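Local coordinates for flavin-dependent monooxygenase, oxygenase subunit HsaA (Rhodococcus sp., PDB 2RFQ), which catalyses the FMNH2-dependent ortho-hydroxylation of the steroid phenol 3-HSA to the catechol 3,4-DHSA during cholesterol breakdown, at residues H237-G251 / F358-N371. Sequence-based numbering, arbitrary orientation.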
loop_
_atom_site.group_PDB
_atom_site.type_symbol
_atom_site.label_atom_id
_atom_site.label_comp_id
_atom_site.label_asym_id
_atom_site.label_seq_id
_atom_site.Cartn_x
_atom_site.Cartn_y
_atom_site.Cartn_z
ATOM N N HIS A 237 -24.504 12.879 8.603
ATOM C CA HIS A 237 -23.466 13.892 8.900
ATOM C C HIS A 237 -22.103 13.428 8.379
ATOM O O HIS A 237 -21.456 14.160 7.615
ATOM C CB HIS A 237 -23.479 14.268 10.374
ATOM C CG HIS A 237 -22.363 15.178 10.780
ATOM N ND1 HIS A 237 -22.115 16.382 10.152
ATOM C CD2 HIS A 237 -21.418 15.048 11.741
ATOM C CE1 HIS A 237 -21.067 16.959 10.716
ATOM N NE2 HIS A 237 -20.624 16.168 11.678
ATOM N N PRO A 238 -21.673 12.202 8.735
ATOM C CA PRO A 238 -20.382 11.797 8.149
ATOM C C PRO A 238 -20.341 11.786 6.603
ATOM O O PRO A 238 -19.310 12.121 6.007
ATOM C CB PRO A 238 -20.149 10.397 8.737
ATOM C CG PRO A 238 -20.865 10.466 10.075
ATOM C CD PRO A 238 -22.159 11.201 9.703
ATOM N N THR A 239 -21.443 11.427 5.950
ATOM C CA THR A 239 -21.461 11.473 4.469
ATOM C C THR A 239 -21.323 12.937 3.978
ATOM O O THR A 239 -20.675 13.197 2.953
ATOM C CB THR A 239 -22.724 10.797 3.909
ATOM O OG1 THR A 239 -22.719 9.420 4.319
ATOM C CG2 THR A 239 -22.763 10.854 2.351
ATOM N N THR A 240 -21.886 13.882 4.740
ATOM C CA THR A 240 -21.709 15.324 4.421
ATOM C C THR A 240 -20.238 15.781 4.486
ATOM O O THR A 240 -19.838 16.731 3.816
ATOM C CB THR A 240 -22.677 16.231 5.207
ATOM O OG1 THR A 240 -23.546 16.906 4.265
ATOM C CG2 THR A 240 -21.947 17.300 5.989
ATOM N N ILE A 241 -19.437 15.055 5.265
ATOM C CA ILE A 241 -18.016 15.286 5.395
ATOM C C ILE A 241 -17.211 14.562 4.310
ATOM O O ILE A 241 -16.214 15.100 3.811
ATOM C CB ILE A 241 -17.559 14.855 6.840
ATOM C CG1 ILE A 241 -18.292 15.694 7.888
ATOM C CG2 ILE A 241 -16.015 14.795 6.968
ATOM C CD1 ILE A 241 -18.184 17.236 7.667
ATOM N N SER A 242 -17.620 13.359 3.938
ATOM C CA SER A 242 -16.881 12.636 2.893
ATOM C C SER A 242 -17.232 13.118 1.484
ATOM O O SER A 242 -16.361 13.170 0.612
ATOM C CB SER A 242 -17.116 11.109 2.978
ATOM O OG SER A 242 -16.603 10.607 4.204
ATOM N N ALA A 243 -18.508 13.430 1.245
ATOM C CA ALA A 243 -18.939 13.801 -0.126
ATOM C C ALA A 243 -18.111 14.932 -0.754
ATOM O O ALA A 243 -17.705 14.813 -1.918
ATOM C CB ALA A 243 -20.447 14.117 -0.159
ATOM N N PRO A 244 -17.835 16.024 -0.010
ATOM C CA PRO A 244 -17.013 17.089 -0.622
ATOM C C PRO A 244 -15.580 16.628 -0.901
ATOM O O PRO A 244 -14.997 17.039 -1.877
ATOM C CB PRO A 244 -17.076 18.246 0.390
ATOM C CG PRO A 244 -17.516 17.624 1.694
ATOM C CD PRO A 244 -18.270 16.366 1.364
ATOM N N ILE A 245 -15.040 15.738 -0.069
ATOM C CA ILE A 245 -13.681 15.246 -0.318
ATOM C C ILE A 245 -13.660 14.382 -1.575
ATOM O O ILE A 245 -12.755 14.510 -2.412
ATOM C CB ILE A 245 -13.109 14.544 0.903
ATOM C CG1 ILE A 245 -13.057 15.541 2.076
ATOM C CG2 ILE A 245 -11.725 13.992 0.590
ATOM C CD1 ILE A 245 -12.710 14.880 3.454
ATOM N N VAL A 246 -14.657 13.497 -1.711
ATOM C CA VAL A 246 -14.841 12.772 -2.972
ATOM C C VAL A 246 -14.939 13.752 -4.173
ATOM O O VAL A 246 -14.266 13.575 -5.188
ATOM C CB VAL A 246 -16.041 11.801 -2.904
ATOM C CG1 VAL A 246 -16.278 11.139 -4.271
ATOM C CG2 VAL A 246 -15.755 10.744 -1.822
ATOM N N GLY A 247 -15.762 14.789 -4.045
ATOM C CA GLY A 247 -15.879 15.813 -5.100
ATOM C C GLY A 247 -14.538 16.482 -5.419
ATOM O O GLY A 247 -14.223 16.703 -6.595
HETATM N N MSE A 248 -13.755 16.794 -4.387
HETATM C CA MSE A 248 -12.406 17.346 -4.576
HETATM C C MSE A 248 -11.561 16.402 -5.439
HETATM O O MSE A 248 -10.804 16.858 -6.314
HETATM C CB MSE A 248 -11.735 17.622 -3.223
HETATM C CG MSE A 248 -12.357 18.817 -2.521
HETATM SE SE MSE A 248 -11.503 18.894 -0.733
HETATM C CE MSE A 248 -13.098 19.313 0.369
ATOM N N ALA A 249 -11.741 15.093 -5.242
ATOM C CA ALA A 249 -10.971 14.102 -5.993
ATOM C C ALA A 249 -11.396 14.116 -7.464
ATOM O O ALA A 249 -10.537 14.030 -8.373
ATOM C CB ALA A 249 -11.113 12.704 -5.336
ATOM N N TYR A 250 -12.699 14.230 -7.720
ATOM C CA TYR A 250 -13.173 14.362 -9.112
ATOM C C TYR A 250 -12.543 15.588 -9.784
ATOM O O TYR A 250 -12.066 15.525 -10.943
ATOM C CB TYR A 250 -14.698 14.457 -9.189
ATOM C CG TYR A 250 -15.406 13.116 -9.157
ATOM C CD1 TYR A 250 -15.769 12.542 -7.951
ATOM C CD2 TYR A 250 -15.662 12.412 -10.330
ATOM C CE1 TYR A 250 -16.450 11.313 -7.903
ATOM C CE2 TYR A 250 -16.321 11.163 -10.303
ATOM C CZ TYR A 250 -16.695 10.627 -9.062
ATOM O OH TYR A 250 -17.341 9.410 -8.998
ATOM N N GLY A 251 -12.511 16.696 -9.047
ATOM C CA GLY A 251 -11.979 17.958 -9.581
ATOM C C GLY A 251 -10.494 17.831 -9.862
ATOM O O GLY A 251 -10.016 18.276 -10.919
ATOM N N PHE A 358 -6.429 21.179 -4.352
ATOM C CA PHE A 358 -7.271 20.032 -4.008
ATOM C C PHE A 358 -6.537 19.106 -3.055
ATOM O O PHE A 358 -7.140 18.530 -2.150
ATOM C CB PHE A 358 -7.638 19.269 -5.270
ATOM C CG PHE A 358 -8.702 19.951 -6.123
ATOM C CD1 PHE A 358 -9.972 20.262 -5.594
ATOM C CD2 PHE A 358 -8.448 20.220 -7.471
ATOM C CE1 PHE A 358 -10.961 20.847 -6.406
ATOM C CE2 PHE A 358 -9.416 20.829 -8.289
ATOM C CZ PHE A 358 -10.688 21.125 -7.754
ATOM N N TRP A 359 -5.224 18.976 -3.267
ATOM C CA TRP A 359 -4.373 18.117 -2.419
ATOM C C TRP A 359 -4.381 18.620 -0.978
ATOM O O TRP A 359 -4.715 17.870 -0.063
ATOM C CB TRP A 359 -2.948 18.068 -3.033
ATOM C CG TRP A 359 -1.931 17.270 -2.279
ATOM C CD1 TRP A 359 -1.918 15.908 -2.054
ATOM C CD2 TRP A 359 -0.775 17.799 -1.638
ATOM N NE1 TRP A 359 -0.800 15.562 -1.308
ATOM C CE2 TRP A 359 -0.084 16.702 -1.041
ATOM C CE3 TRP A 359 -0.249 19.091 -1.509
ATOM C CZ2 TRP A 359 1.133 16.871 -0.346
ATOM C CZ3 TRP A 359 0.961 19.260 -0.805
ATOM C CH2 TRP A 359 1.614 18.166 -0.224
ATOM N N ARG A 360 -4.057 19.899 -0.774
ATOM C CA ARG A 360 -4.065 20.449 0.590
ATOM C C ARG A 360 -5.449 20.430 1.197
ATOM O O ARG A 360 -5.629 20.100 2.386
ATOM C CB ARG A 360 -3.522 21.868 0.583
ATOM C CG ARG A 360 -1.995 21.885 0.336
ATOM C CD ARG A 360 -1.453 23.321 0.351
ATOM N NE ARG A 360 -1.919 24.109 -0.797
ATOM C CZ ARG A 360 -2.891 25.022 -0.765
ATOM N NH1 ARG A 360 -3.554 25.292 0.364
ATOM N NH2 ARG A 360 -3.220 25.667 -1.874
ATOM N N ASP A 361 -6.437 20.773 0.370
ATOM C CA ASP A 361 -7.834 20.807 0.835
ATOM C C ASP A 361 -8.338 19.439 1.337
ATOM O O ASP A 361 -9.003 19.360 2.385
ATOM C CB ASP A 361 -8.735 21.325 -0.284
ATOM C CG ASP A 361 -8.627 22.836 -0.491
ATOM O OD1 ASP A 361 -7.946 23.546 0.281
ATOM O OD2 ASP A 361 -9.214 23.335 -1.487
ATOM N N ALA A 362 -8.044 18.385 0.569
ATOM C CA ALA A 362 -8.487 17.017 0.938
ATOM C C ALA A 362 -7.794 16.583 2.214
ATOM O O ALA A 362 -8.420 16.006 3.111
ATOM C CB ALA A 362 -8.223 16.025 -0.212
ATOM N N HIS A 363 -6.500 16.897 2.334
ATOM C CA HIS A 363 -5.785 16.505 3.548
ATOM C C HIS A 363 -6.272 17.269 4.771
ATOM O O HIS A 363 -6.249 16.757 5.907
ATOM C CB HIS A 363 -4.275 16.632 3.343
ATOM C CG HIS A 363 -3.701 15.497 2.575
ATOM N ND1 HIS A 363 -3.330 14.306 3.174
ATOM C CD2 HIS A 363 -3.499 15.335 1.246
ATOM C CE1 HIS A 363 -2.892 13.471 2.245
ATOM N NE2 HIS A 363 -2.992 14.068 1.066
ATOM N N ALA A 364 -6.805 18.470 4.545
ATOM C CA ALA A 364 -7.358 19.223 5.651
ATOM C C ALA A 364 -8.705 18.634 6.044
ATOM O O ALA A 364 -8.984 18.463 7.240
ATOM C CB ALA A 364 -7.489 20.702 5.308
ATOM N N GLY A 365 -9.535 18.312 5.051
ATOM C CA GLY A 365 -10.871 17.737 5.322
ATOM C C GLY A 365 -10.736 16.413 6.079
ATOM O O GLY A 365 -11.589 16.042 6.887
ATOM N N ARG A 366 -9.639 15.704 5.808
ATOM C CA ARG A 366 -9.362 14.397 6.400
ATOM C C ARG A 366 -9.372 14.424 7.930
ATOM O O ARG A 366 -9.655 13.403 8.559
ATOM C CB ARG A 366 -8.016 13.895 5.875
ATOM C CG ARG A 366 -7.468 12.639 6.596
ATOM C CD ARG A 366 -8.338 11.384 6.391
ATOM N NE ARG A 366 -7.665 10.273 7.051
ATOM C CZ ARG A 366 -7.696 10.039 8.357
ATOM N NH1 ARG A 366 -6.971 9.023 8.842
ATOM N NH2 ARG A 366 -8.423 10.801 9.183
ATOM N N VAL A 367 -9.071 15.587 8.536
ATOM C CA VAL A 367 -8.900 15.653 10.004
ATOM C C VAL A 367 -10.212 15.601 10.784
ATOM O O VAL A 367 -10.213 15.422 12.014
ATOM C CB VAL A 367 -8.074 16.869 10.459
ATOM C CG1 VAL A 367 -6.766 16.983 9.633
ATOM C CG2 VAL A 367 -8.931 18.141 10.420
ATOM N N HIS A 368 -11.328 15.822 10.096
ATOM C CA HIS A 368 -12.639 15.801 10.758
ATOM C C HIS A 368 -12.850 14.488 11.533
ATOM O O HIS A 368 -12.494 13.412 11.049
ATOM C CB HIS A 368 -13.750 15.998 9.702
ATOM C CG HIS A 368 -15.072 16.356 10.292
ATOM N ND1 HIS A 368 -15.881 15.434 10.919
ATOM C CD2 HIS A 368 -15.718 17.548 10.369
ATOM C CE1 HIS A 368 -16.972 16.043 11.361
ATOM N NE2 HIS A 368 -16.900 17.323 11.036
ATOM N N ALA A 369 -13.440 14.589 12.731
ATOM C CA ALA A 369 -13.691 13.400 13.554
ATOM C C ALA A 369 -14.413 12.317 12.782
ATOM O O ALA A 369 -14.163 11.123 13.011
ATOM C CB ALA A 369 -14.504 13.754 14.786
ATOM N N ALA A 370 -15.336 12.731 11.901
ATOM C CA ALA A 370 -16.163 11.768 11.165
ATOM C C ALA A 370 -15.385 11.012 10.067
ATOM O O ALA A 370 -15.905 10.043 9.485
ATOM C CB ALA A 370 -17.409 12.468 10.575
ATOM N N ASN A 371 -14.152 11.456 9.781
ATOM C CA ASN A 371 -13.280 10.752 8.839
ATOM C C ASN A 371 -12.297 9.785 9.492
ATOM O O ASN A 371 -11.605 9.043 8.779
ATOM C CB ASN A 371 -12.470 11.732 7.978
ATOM C CG ASN A 371 -13.283 12.389 6.887
ATOM O OD1 ASN A 371 -13.043 13.576 6.535
ATOM N ND2 ASN A 371 -14.207 11.663 6.331
#
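Ala370, whose methyl packs on Pro238 (CB to CB 3.9 Å), has its carbonyl O gripped by two hydrogen bonds, from Gln326 NE2 and Arg323 NH1. Gln326 also hydrogen-bonds, as does Thr330, with OG of Ser242, which lies beside Asn371. The imidazole of His368, against Ile241, is held at its edge by the 3-10 segment that follows it: Ala370 N donates to ND1 of His368 at 2.9 Å, nearly straight (163°) and close to the ring plane. CG of His368 stands anti to the backbone N (chi1 -165°), which lays the ring flat over Ile241, whose CG1 sits 3.7 Å from the ring centroid in a CH-pi contact. Branched isoleucine suits this place because CG1 and CD1 cover the ring while CG2 fits between CB of His368 and the side chain of Asn371. Were His368 an alanine, Ala370 N would probably lose its acceptor and the CG1 flank of Ile241 its cover.

Farther along, Ile245 reaches CD1 to within 3.6 Å of Gly365 C, an approach possible because glycine has no CB. With chi2 of Met248, present as selenomethionine, extended, SE lies 3.7 Å from Asp361 CB, while OD1 of Asp361 accepts a hydrogen bond from Leu187 N. The carbonyl O of Met248 lies over one face of the Phe358 ring, offset toward the rim. Gly251, lacking a CB, leaves room for that ring, with Gly251 C 3.6 Å from Phe358 CE2. The two helix segments run nearly antiparallel, at 162°, within the helical C-terminal domain of the acyl-CoA dehydrogenase fold, and the turn from Gly365 to His368 leads His368 and Ala369 to what is, by similarity, the FMN site.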